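Local coordinates for ThiJ/PfpI family protein (PDB 4P5P) that is a virulence factor and cysteine protease of flavodoxin-like fold, and probably has the glyoxalase III activity of its DJ-1/PfpI relatives, at residues Val4-Thr9 / His30-Ile35; Asp67-Leu70 / Asn74-Asn77; Lys186-Ser189 / Ser195-Lys198. All blocks are in the same frame, centred on the assembly; numbering follows the deposited sequence.

Interaction 1: Val4-Thr9 / His30-Ile35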
ATOM      1  N   VAL A   4      11.417   0.580  -8.434  1.00 13.60           N
ATOM      2  CA  VAL A   4      10.323   0.287  -7.519  1.00 13.05           C
ATOM      3  C   VAL A   4       9.057   1.013  -7.949  1.00 12.61           C
ATOM      4  O   VAL A   4       9.101   2.201  -8.256  1.00 12.62           O
ATOM      5  CB  VAL A   4      10.691   0.717  -6.079  1.00 12.87           C
ATOM      6  CG1 VAL A   4       9.536   0.475  -5.109  1.00 14.21           C
ATOM      7  CG2 VAL A   4      11.970   0.007  -5.614  1.00 13.42           C
ATOM      8  N   LEU A   5       7.941   0.291  -7.976  1.00 11.11           N
ATOM      9  CA  LEU A   5       6.634   0.870  -8.296  1.00 10.49           C
ATOM     10  C   LEU A   5       5.811   1.048  -7.022  1.00 10.24           C
ATOM     11  O   LEU A   5       5.543   0.080  -6.322  1.00 11.47           O
ATOM     12  CB  LEU A   5       5.884  -0.013  -9.294  1.00 11.58           C
ATOM     13  CG  LEU A   5       4.553   0.563  -9.783  1.00 12.84           C
ATOM     14  CD1 LEU A   5       4.794   1.781 -10.637  1.00 12.51           C
ATOM     15  CD2 LEU A   5       3.785  -0.488 -10.526  1.00 12.69           C
ATOM     16  N   MET A   6       5.407   2.275  -6.735  1.00  9.44           N
ATOM     17  CA  MET A   6       4.539   2.567  -5.605  1.00  9.85           C
ATOM     18  C   MET A   6       3.158   2.898  -6.157  1.00 10.18           C
ATOM     19  O   MET A   6       3.037   3.645  -7.137  1.00 10.44           O
ATOM     20  CB  MET A   6       5.093   3.719  -4.759  1.00 11.28           C
ATOM     21  CG  MET A   6       6.410   3.384  -4.072  1.00 11.45           C
ATOM     22  SD  MET A   6       6.887   4.609  -2.838  1.00 13.78           S
ATOM     23  CE  MET A   6       5.691   4.293  -1.551  1.00 15.31           C
ATOM     24  N   VAL A   7       2.137   2.322  -5.526  1.00  9.21           N
ATOM     25  CA  VAL A   7       0.757   2.386  -5.976  1.00  8.88           C
ATOM     26  C   VAL A   7      -0.159   2.984  -4.913  1.00  9.25           C
ATOM     27  O   VAL A   7      -0.167   2.548  -3.763  1.00 10.11           O
ATOM     28  CB  VAL A   7       0.230   0.971  -6.329  1.00 10.29           C
ATOM     29  CG1 VAL A   7      -1.196   1.024  -6.849  1.00 10.74           C
ATOM     30  CG2 VAL A   7       1.120   0.305  -7.361  1.00  9.81           C
ATOM     31  N   THR A   8      -0.969   3.965  -5.316  1.00  9.60           N
ATOM     32  CA  THR A   8      -1.933   4.593  -4.424  1.00  8.90           C
ATOM     33  C   THR A   8      -3.355   4.357  -4.871  1.00  8.78           C
ATOM     34  O   THR A   8      -3.619   4.074  -6.048  1.00 10.07           O
ATOM     35  CB  THR A   8      -1.774   6.114  -4.332  1.00  9.74           C
ATOM     36  OG1 THR A   8      -2.339   6.718  -5.505  1.00 10.57           O
ATOM     37  CG2 THR A   8      -0.315   6.518  -4.180  1.00  9.55           C
ATOM     38  N   THR A   9      -4.265   4.490  -3.916  1.00  8.32           N
ATOM     39  CA  THR A   9      -5.682   4.564  -4.200  1.00  8.87           C
ATOM     40  C   THR A   9      -6.034   5.791  -5.050  1.00  9.87           C
ATOM     41  O   THR A   9      -5.286   6.769  -5.078  1.00 10.13           O
ATOM     42  CB  THR A   9      -6.490   4.608  -2.876  1.00  9.81           C
ATOM     43  OG1 THR A   9      -7.887   4.495  -3.144  1.00  9.74           O
ATOM     44  CG2 THR A   9      -6.226   5.901  -2.130  1.00 10.40           C
ATOM     45  N   HIS A  30       6.999   8.712   3.273  1.00 11.64           N
ATOM     46  CA  HIS A  30       8.069   8.253   4.145  1.00 12.13           C
ATOM     47  C   HIS A  30       8.811   7.070   3.509  1.00 11.96           C
ATOM     48  O   HIS A  30      10.035   7.085   3.467  1.00 12.56           O
ATOM     49  CB  HIS A  30       7.542   7.920   5.551  1.00 12.87           C
ATOM     50  CG  HIS A  30       7.133   9.135   6.331  1.00 13.95           C
ATOM     51  ND1 HIS A  30       7.074   9.156   7.709  1.00 15.83           N
ATOM     52  CD2 HIS A  30       6.789  10.383   5.923  1.00 14.63           C
ATOM     53  CE1 HIS A  30       6.686  10.352   8.112  1.00 16.53           C
ATOM     54  NE2 HIS A  30       6.509  11.119   7.048  1.00 15.59           N
ATOM     55  N   PRO A  31       8.095   6.080   2.952  1.00 11.53           N
ATOM     56  CA  PRO A  31       8.864   5.048   2.244  1.00 12.48           C
ATOM     57  C   PRO A  31       9.574   5.573   0.986  1.00 12.52           C
ATOM     58  O   PRO A  31      10.670   5.112   0.663  1.00 13.34           O
ATOM     59  CB  PRO A  31       7.800   3.991   1.909  1.00 11.77           C
ATOM     60  CG  PRO A  31       6.711   4.234   2.889  1.00 12.05           C
ATOM     61  CD  PRO A  31       6.678   5.714   3.077  1.00 11.10           C
ATOM     62  N   TYR A  32       8.979   6.541   0.295  1.00 12.73           N
ATOM     63  CA  TYR A  32       9.633   7.157  -0.857  1.00 12.12           C
ATOM     64  C   TYR A  32      11.008   7.693  -0.497  1.00 13.64           C
ATOM     65  O   TYR A  32      12.001   7.343  -1.120  1.00 13.62           O
ATOM     66  CB  TYR A  32       8.767   8.284  -1.423  1.00 12.64           C
ATOM     67  CG  TYR A  32       9.295   8.883  -2.713  1.00 13.52           C
ATOM     68  CD1 TYR A  32       8.972   8.316  -3.932  1.00 15.60           C
ATOM     69  CD2 TYR A  32      10.125  10.002  -2.712  1.00 14.92           C
ATOM     70  CE1 TYR A  32       9.444   8.851  -5.113  1.00 16.07           C
ATOM     71  CE2 TYR A  32      10.610  10.537  -3.889  1.00 15.99           C
ATOM     72  CZ  TYR A  32      10.266   9.951  -5.091  1.00 16.66           C
ATOM     73  OH  TYR A  32      10.725  10.454  -6.286  1.00 19.45           O
ATOM     74  N   TYR A  33      11.078   8.545   0.514  1.00 12.83           N
ATOM     75  CA  TYR A  33      12.362   9.155   0.839  1.00 12.59           C
ATOM     76  C   TYR A  33      13.301   8.193   1.569  1.00 14.28           C
ATOM     77  O   TYR A  33      14.511   8.393   1.557  1.00 16.15           O
ATOM     78  CB  TYR A  33      12.150  10.424   1.659  1.00 14.12           C
ATOM     79  CG  TYR A  33      11.641  11.588   0.828  1.00 14.35           C
ATOM     80  CD1 TYR A  33      12.403  12.115  -0.204  1.00 16.05           C
ATOM     81  CD2 TYR A  33      10.396  12.144   1.067  1.00 15.45           C
ATOM     82  CE1 TYR A  33      11.945  13.174  -0.960  1.00 16.18           C
ATOM     83  CE2 TYR A  33       9.937  13.214   0.321  1.00 15.71           C
ATOM     84  CZ  TYR A  33      10.710  13.716  -0.699  1.00 16.59           C
ATOM     85  OH  TYR A  33      10.255  14.776  -1.455  1.00 17.14           O
ATOM     86  N   SER A  34      12.765   7.152   2.202  1.00 14.18           N
ATOM     87  CA  SER A  34      13.607   6.170   2.884  0.53 14.69           C
ATOM     88  C   SER A  34      14.311   5.254   1.900  1.00 15.01           C
ATOM     89  O   SER A  34      15.443   4.809   2.140  1.00 17.90           O
ATOM     90  CB  SER A  34      12.775   5.322   3.848  0.53 14.73           C
ATOM     91  OG  SER A  34      13.571   4.292   4.402  0.53 16.60           O
ATOM     92  N   ILE A  35      13.639   4.966   0.790  1.00 15.22           N
ATOM     93  CA  ILE A  35      14.134   4.006  -0.186  1.00 15.06           C
ATOM     94  C   ILE A  35      14.960   4.642  -1.306  1.00 16.66           C
ATOM     95  O   ILE A  35      15.973   4.073  -1.726  1.00 17.95           O
ATOM     96  CB  ILE A  35      12.957   3.223  -0.786  1.00 16.21           C
ATOM     97  CG1 ILE A  35      12.324   2.345   0.293  1.00 15.82           C
ATOM     98  CG2 ILE A  35      13.413   2.336  -1.954  1.00 16.69           C
ATOM     99  CD1 ILE A  35      10.963   1.813  -0.066  1.00 16.59           C
TER
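Two groups grip the hydroxyl of Thr9, just beyond the strand whose Met6 presses on Pro31 and Tyr32: OG1 of Thr9 is hydrogen-bonded both to Asp107 OD1 and to the backbone N of His11. Next to it, Thr8 OG1 donates to Thr9 O at 3.0 Å, rising 37° out of the carbonyl plane, with a C=O...donor angle of 126°. No hydrogen bond joins strand and helix, and the contact itself is apolar. Met6 carries it. Its thioether reaches out from the strand almost straight through CG and then bends at SD (chi3 71°), which brings CE to 4.1 Å from Pro31 CB, the methionine chain and the proline ring crossing at about a right angle. The sulfur meanwhile lies at the edge of the Tyr32 ring, near its plane, with SD 4.4 Å from Tyr32 CB. These residues belong to the first beta-alpha-beta unit of the flavodoxin-like fold, in which helix 26-35 links strand 2-8 to its parallel neighbour 40-46. Pro31 brings no N-H to the helix, which is kinked there, yet the last turn closes normally: Ile35 N binds Pro31 O at 3.0 Å. Ile42 of the adjacent strand touches both Met6 and Tyr32, so the two side chains share a buried apolar layer between sheet and helix. Beyond the proline, Ala216 of helix 212-222 packs on Pro31 and Ile35, while on the outer side CD2 of Tyr32 stands 3.9 Å above the Tyr33 ring, over its centre.

Interaction 2: Asp67-Leu70 / Asn74-Asn77; sequences DKFL and NLKN
Leu75 lies over one face of the Phe69 ring and makes a CH-pi contact with it. Its CB is 4.0 Å from the ring centroid and only 11° off the normal, so the methylene faces the middle of the ring; the CD1 methyl reaches farther along the same face, 3.6 Å from Phe69 CD1. The two side chains cross at about a right angle. Leu75 CB also comes within 3.4 Å of Phe69 O, and the leucine is thus pressed against both the ring and the backbone of the same residue. With CG of Phe69 trans to its backbone N (chi1 -167°), the ring is carried toward the second helix although its CB points to neither side in particular. A polar contact flanks this apolar one: Lys76 bends twice near its end, at chi3 and chi4, and gives NZ to Leu70 O at 3.1 Å. The ammonium group is tilted 23° from the carbonyl plane. Helices 64-71 and 73-80 follow one another almost without a break, in the connection that leads from strand 40-46 to the parallel edge strand 83-84. Leu70 is next to the last residue of the first helix, where the helix dipole would tend to make the carbonyl a better partner for a positive charge. Besides this hydrogen bond, Lys76 NZ makes a long, weak ion pair with Asp73. At the start of the second helix, Asp72 OD1 receives weak bonds from the backbone N of Asn74 and of Leu75. Farther out, Thr29 of helix 26-35 touches Phe69, whose ring also meets that of Tyr32 edge to face.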
ATOM      1  N   ASP A  67       5.601  17.569   3.686  1.00 17.24           N
ATOM      2  CA  ASP A  67       5.822  18.908   3.154  1.00 17.11           C
ATOM      3  C   ASP A  67       6.907  18.893   2.073  1.00 17.52           C
ATOM      4  O   ASP A  67       6.784  19.574   1.054  1.00 18.10           O
ATOM      5  CB  ASP A  67       6.210  19.880   4.275  1.00 21.04           C
ATOM      6  CG  ASP A  67       5.023  20.316   5.118  1.00 24.57           C
ATOM      7  OD1 ASP A  67       3.856  20.081   4.723  1.00 26.35           O
ATOM      8  OD2 ASP A  67       5.264  20.935   6.169  1.00 27.86           O
ATOM      9  N   LYS A  68       7.977  18.139   2.304  1.00 16.81           N
ATOM     10  CA  LYS A  68       9.070  18.047   1.337  1.00 17.34           C
ATOM     11  C   LYS A  68       8.555  17.516   0.003  1.00 17.14           C
ATOM     12  O   LYS A  68       8.875  18.049  -1.069  1.00 17.60           O
ATOM     13  CB  LYS A  68      10.181  17.141   1.869  1.00 19.24           C
ATOM     14  CG  LYS A  68      11.391  17.008   0.951  1.00 20.71           C
ATOM     15  CD  LYS A  68      12.402  16.016   1.516  1.00 22.02           C
ATOM     16  CE  LYS A  68      13.537  15.749   0.540  1.00 25.22           C
ATOM     17  NZ  LYS A  68      14.409  16.930   0.358  1.00 27.66           N
ATOM     18  N   PHE A  69       7.752  16.462   0.091  1.00 15.42           N
ATOM     19  CA  PHE A  69       7.172  15.816  -1.078  1.00 14.65           C
ATOM     20  C   PHE A  69       6.317  16.795  -1.879  1.00 15.77           C
ATOM     21  O   PHE A  69       6.472  16.923  -3.094  1.00 16.91           O
ATOM     22  CB  PHE A  69       6.355  14.612  -0.614  1.00 14.23           C
ATOM     23  CG  PHE A  69       5.955  13.677  -1.705  1.00 13.26           C
ATOM     24  CD1 PHE A  69       6.736  12.584  -2.014  1.00 12.62           C
ATOM     25  CD2 PHE A  69       4.763  13.846  -2.368  1.00 14.16           C
ATOM     26  CE1 PHE A  69       6.353  11.698  -3.001  1.00 13.70           C
ATOM     27  CE2 PHE A  69       4.374  12.951  -3.359  1.00 15.09           C
ATOM     28  CZ  PHE A  69       5.170  11.889  -3.672  1.00 14.11           C
ATOM     29  N   LEU A  70       5.457  17.521  -1.178  1.00 17.53           N
ATOM     30  CA  LEU A  70       4.494  18.412  -1.809  1.00 19.94           C
ATOM     31  C   LEU A  70       5.150  19.681  -2.342  1.00 21.20           C
ATOM     32  O   LEU A  70       4.568  20.379  -3.181  1.00 24.12           O
ATOM     33  CB  LEU A  70       3.390  18.771  -0.808  1.00 22.94           C
ATOM     34  CG  LEU A  70       2.562  17.617  -0.231  1.00 25.36           C
ATOM     35  CD1 LEU A  70       1.942  18.019   1.120  1.00 26.17           C
ATOM     36  CD2 LEU A  70       1.503  17.182  -1.216  1.00 26.20           C
ATOM     37  N   ASN A  74       8.075  18.266  -9.352  1.00 15.25           N
ATOM     38  CA  ASN A  74       7.879  16.990 -10.033  1.00 14.10           C
ATOM     39  C   ASN A  74       6.864  16.121  -9.304  1.00 14.10           C
ATOM     40  O   ASN A  74       5.951  15.556  -9.910  1.00 13.70           O
ATOM     41  CB  ASN A  74       9.202  16.240 -10.153  1.00 13.64           C
ATOM     42  CG  ASN A  74       9.038  14.874 -10.777  1.00 14.25           C
ATOM     43  OD1 ASN A  74       9.388  13.843 -10.182  1.00 17.55           O
ATOM     44  ND2 ASN A  74       8.498  14.854 -11.979  1.00 11.28           N
ATOM     45  N   LEU A  75       7.025  16.021  -7.986  1.00 14.56           N
ATOM     46  CA  LEU A  75       6.170  15.151  -7.184  1.00 12.94           C
ATOM     47  C   LEU A  75       4.782  15.770  -6.994  1.00 13.40           C
ATOM     48  O   LEU A  75       3.792  15.063  -6.954  1.00 12.86           O
ATOM     49  CB  LEU A  75       6.832  14.856  -5.831  1.00 13.58           C
ATOM     50  CG  LEU A  75       8.220  14.212  -5.922  1.00 14.00           C
ATOM     51  CD1 LEU A  75       8.842  14.096  -4.546  1.00 14.47           C
ATOM     52  CD2 LEU A  75       8.192  12.859  -6.595  1.00 15.77           C
ATOM     53  N   LYS A  76       4.714  17.095  -6.907  1.00 14.61           N
ATOM     54  CA  LYS A  76       3.423  17.774  -6.926  1.00 15.83           C
ATOM     55  C   LYS A  76       2.644  17.435  -8.193  1.00 13.91           C
ATOM     56  O   LYS A  76       1.440  17.218  -8.156  1.00 13.67           O
ATOM     57  CB  LYS A  76       3.623  19.281  -6.810  1.00 20.42           C
ATOM     58  CG  LYS A  76       2.356  20.108  -6.866  1.00 26.01           C
ATOM     59  CD  LYS A  76       2.678  21.608  -6.977  1.00 30.78           C
ATOM     60  CE  LYS A  76       3.392  22.128  -5.745  1.00 34.28           C
ATOM     61  NZ  LYS A  76       4.885  22.004  -5.799  1.00 35.70           N
ATOM     62  N   ASN A  77       3.325  17.383  -9.327  1.00 13.84           N
ATOM     63  CA  ASN A  77       2.607  17.114 -10.563  1.00 13.38           C
ATOM     64  C   ASN A  77       2.199  15.640 -10.683  1.00 12.55           C
ATOM     65  O   ASN A  77       1.187  15.335 -11.300  1.00 13.31           O
ATOM     66  CB  ASN A  77       3.421  17.560 -11.775  1.00 13.54           C
ATOM     67  CG  ASN A  77       2.632  17.467 -13.062  1.00 14.79           C
ATOM     68  OD1 ASN A  77       1.599  18.127 -13.239  1.00 15.72           O
ATOM     69  ND2 ASN A  77       3.101  16.630 -13.961  1.00 15.23           N
TER

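Interaction 3: Lys186-Ser189 / Ser195-Lys198; sequences KYSS and SYVK
Rotations about two CA-CB bonds bring the hydroxyls of Ser188 and Tyr196 together. In Tyr196 the ring swings trans to the backbone N (chi1 -167°) and stretches across to the other segment; in Ser188 the OG sits between backbone N and carbonyl carbon (chi1 68°), directed at the phenol. The resulting OG-OH hydrogen bond, between Ser188 and Tyr196, is short at 2.6 Å, and either hydroxyl could be its donor. The serine oxygen approaches at the edge of the tyrosine ring, in its plane, and lies 3.3 Å from CE2 of Tyr196 as well. The main chain of the next residue takes a different side: Ser189 C stands 3.9 Å above one face of the ring, displaced toward the rim, and Ser189 CA is 3.6 Å from Tyr196 CE2. One end of the ring is therefore held at its edge by a side chain, while its face is lined by backbone. Lys198 adds a lighter touch, its folded chain (bent at chi2 and chi3) putting CD 4.0 Å from Ser188 OG before NZ continues to a salt bridge with Glu154. No backbone hydrogen bond links the two segments, which belong to different sheets. Ser188 pairs through its backbone with Val155 and through O with Thr156 OG1, just past strand 154-155, the parallel partner of strand 186-187. On the other side, Tyr196 and Lys198 pair with Gln207 and Thr205, which places strand 197-200 as the antiparallel edge of the main sheet beside strand 203-206, and helix 176-182 packs against Tyr187.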
ATOM      1  N   LYS A 186      -1.936 -16.019   7.659  1.00 15.99           N
ATOM      2  CA  LYS A 186      -1.718 -16.035   9.102  1.00 17.84           C
ATOM      3  C   LYS A 186      -1.571 -14.595   9.543  1.00 16.77           C
ATOM      4  O   LYS A 186      -0.481 -14.024   9.441  1.00 16.52           O
ATOM      5  CB  LYS A 186      -0.475 -16.855   9.448  1.00 20.66           C
ATOM      6  CG  LYS A 186      -0.598 -18.313   9.016  1.00 23.34           C
ATOM      7  CD  LYS A 186       0.709 -19.065   9.124  1.00 26.26           C
ATOM      8  CE  LYS A 186       0.574 -20.449   8.506  1.00 29.05           C
ATOM      9  NZ  LYS A 186       1.851 -21.212   8.561  1.00 30.51           N
ATOM     10  N   TYR A 187      -2.675 -14.010  10.005  1.00 14.14           N
ATOM     11  CA  TYR A 187      -2.713 -12.618  10.418  1.00 15.90           C
ATOM     12  C   TYR A 187      -2.263 -12.435  11.851  1.00 15.66           C
ATOM     13  O   TYR A 187      -2.665 -13.185  12.735  1.00 17.06           O
ATOM     14  CB  TYR A 187      -4.121 -12.030  10.273  1.00 15.03           C
ATOM     15  CG  TYR A 187      -4.163 -10.563  10.675  1.00 15.63           C
ATOM     16  CD1 TYR A 187      -4.365 -10.189  11.995  1.00 14.92           C
ATOM     17  CD2 TYR A 187      -3.937  -9.554   9.742  1.00 16.60           C
ATOM     18  CE1 TYR A 187      -4.373  -8.872  12.374  1.00 15.79           C
ATOM     19  CE2 TYR A 187      -3.949  -8.217  10.117  1.00 16.96           C
ATOM     20  CZ  TYR A 187      -4.160  -7.886  11.449  1.00 16.86           C
ATOM     21  OH  TYR A 187      -4.178  -6.585  11.893  1.00 18.07           O
ATOM     22  N   SER A 188      -1.442 -11.418  12.068  1.00 15.51           N
ATOM     23  CA  SER A 188      -1.100 -10.991  13.424  1.00 14.49           C
ATOM     24  C   SER A 188      -0.956  -9.481  13.471  1.00 15.62           C
ATOM     25  O   SER A 188      -0.832  -8.825  12.434  1.00 16.42           O
ATOM     26  CB  SER A 188       0.190 -11.648  13.916  1.00 15.31           C
ATOM     27  OG  SER A 188       1.320 -11.180  13.209  1.00 16.73           O
ATOM     28  N   SER A 189      -0.987  -8.926  14.679  1.00 15.33           N
ATOM     29  CA  SER A 189      -0.800  -7.491  14.866  1.00 16.04           C
ATOM     30  C   SER A 189      -0.136  -7.202  16.199  1.00 16.52           C
ATOM     31  O   SER A 189      -0.212  -8.000  17.147  1.00 16.93           O
ATOM     32  CB  SER A 189      -2.144  -6.737  14.780  1.00 17.28           C
ATOM     33  OG  SER A 189      -3.013  -7.071  15.859  1.00 19.44           O
ATOM     34  N   SER A 195       4.681   0.108  15.701  1.00 20.54           N
ATOM     35  CA  SER A 195       5.297  -0.331  14.457  1.00 18.73           C
ATOM     36  C   SER A 195       5.344  -1.853  14.413  1.00 20.03           C
ATOM     37  O   SER A 195       5.799  -2.508  15.362  1.00 21.79           O
ATOM     38  CB  SER A 195       6.701   0.248  14.319  1.00 18.90           C
ATOM     39  OG  SER A 195       7.303  -0.147  13.095  1.00 18.94           O
ATOM     40  N   TYR A 196       4.865  -2.411  13.304  1.00 18.67           N
ATOM     41  CA  TYR A 196       4.786  -3.860  13.143  1.00 17.56           C
ATOM     42  C   TYR A 196       4.867  -4.229  11.675  1.00 16.42           C
ATOM     43  O   TYR A 196       4.034  -3.804  10.877  1.00 16.20           O
ATOM     44  CB  TYR A 196       3.499  -4.395  13.748  1.00 17.68           C
ATOM     45  CG  TYR A 196       3.462  -5.902  13.897  1.00 17.29           C
ATOM     46  CD1 TYR A 196       4.366  -6.558  14.718  1.00 17.93           C
ATOM     47  CD2 TYR A 196       2.507  -6.669  13.246  1.00 17.22           C
ATOM     48  CE1 TYR A 196       4.324  -7.932  14.878  1.00 16.55           C
ATOM     49  CE2 TYR A 196       2.457  -8.048  13.406  1.00 16.45           C
ATOM     50  CZ  TYR A 196       3.371  -8.675  14.221  1.00 16.89           C
ATOM     51  OH  TYR A 196       3.329 -10.051  14.376  1.00 17.67           O
ATOM     52  N   VAL A 197       5.889  -5.008  11.341  1.00 16.39           N
ATOM     53  CA  VAL A 197       6.170  -5.406   9.973  1.00 15.36           C
ATOM     54  C   VAL A 197       6.383  -6.913   9.890  1.00 16.18           C
ATOM     55  O   VAL A 197       7.139  -7.490  10.667  1.00 17.37           O
ATOM     56  CB  VAL A 197       7.413  -4.678   9.427  1.00 16.56           C
ATOM     57  CG1 VAL A 197       7.728  -5.111   7.997  1.00 16.26           C
ATOM     58  CG2 VAL A 197       7.208  -3.173   9.501  1.00 17.71           C
ATOM     59  N   LYS A 198       5.712  -7.534   8.923  1.00 14.30           N
ATOM     60  CA  LYS A 198       5.866  -8.948   8.637  1.00 15.26           C
ATOM     61  C   LYS A 198       6.492  -9.160   7.267  1.00 15.55           C
ATOM     62  O   LYS A 198       6.237  -8.387   6.346  1.00 14.91           O
ATOM     63  CB  LYS A 198       4.508  -9.647   8.696  1.00 16.25           C
ATOM     64  CG  LYS A 198       3.854  -9.607  10.086  1.00 16.99           C
ATOM     65  CD  LYS A 198       4.679 -10.312  11.170  1.00 19.35           C
ATOM     66  CE  LYS A 198       4.945 -11.756  10.846  1.00 20.14           C
ATOM     67  NZ  LYS A 198       5.594 -12.493  11.966  1.00 22.96           N
TER

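How the interactions relate
Interaction 1 is a core contact, interaction 2 is partly buried and interaction 3 lies at the surface; polar bonding between the segments appears only in the latter two. Interactions 1 and 2 form one continuous layer: the hydroxyls of Tyr32 and Tyr33 reach the methyls of Leu75, CD2 and CD1 respectively, each at 3.5 Å, so helix 26-35 meets both the main sheet and the helix pair, with Tyr32 common to the two. Interaction 3 sits across the chain's centre from interaction 2, about 30 Å between centres; it reaches the same main sheet as interaction 1, and helix 212-222 touches both. There residues flanking strands of separate sheets meet, through a hydroxyl pair and backbone laid on a tyrosine face.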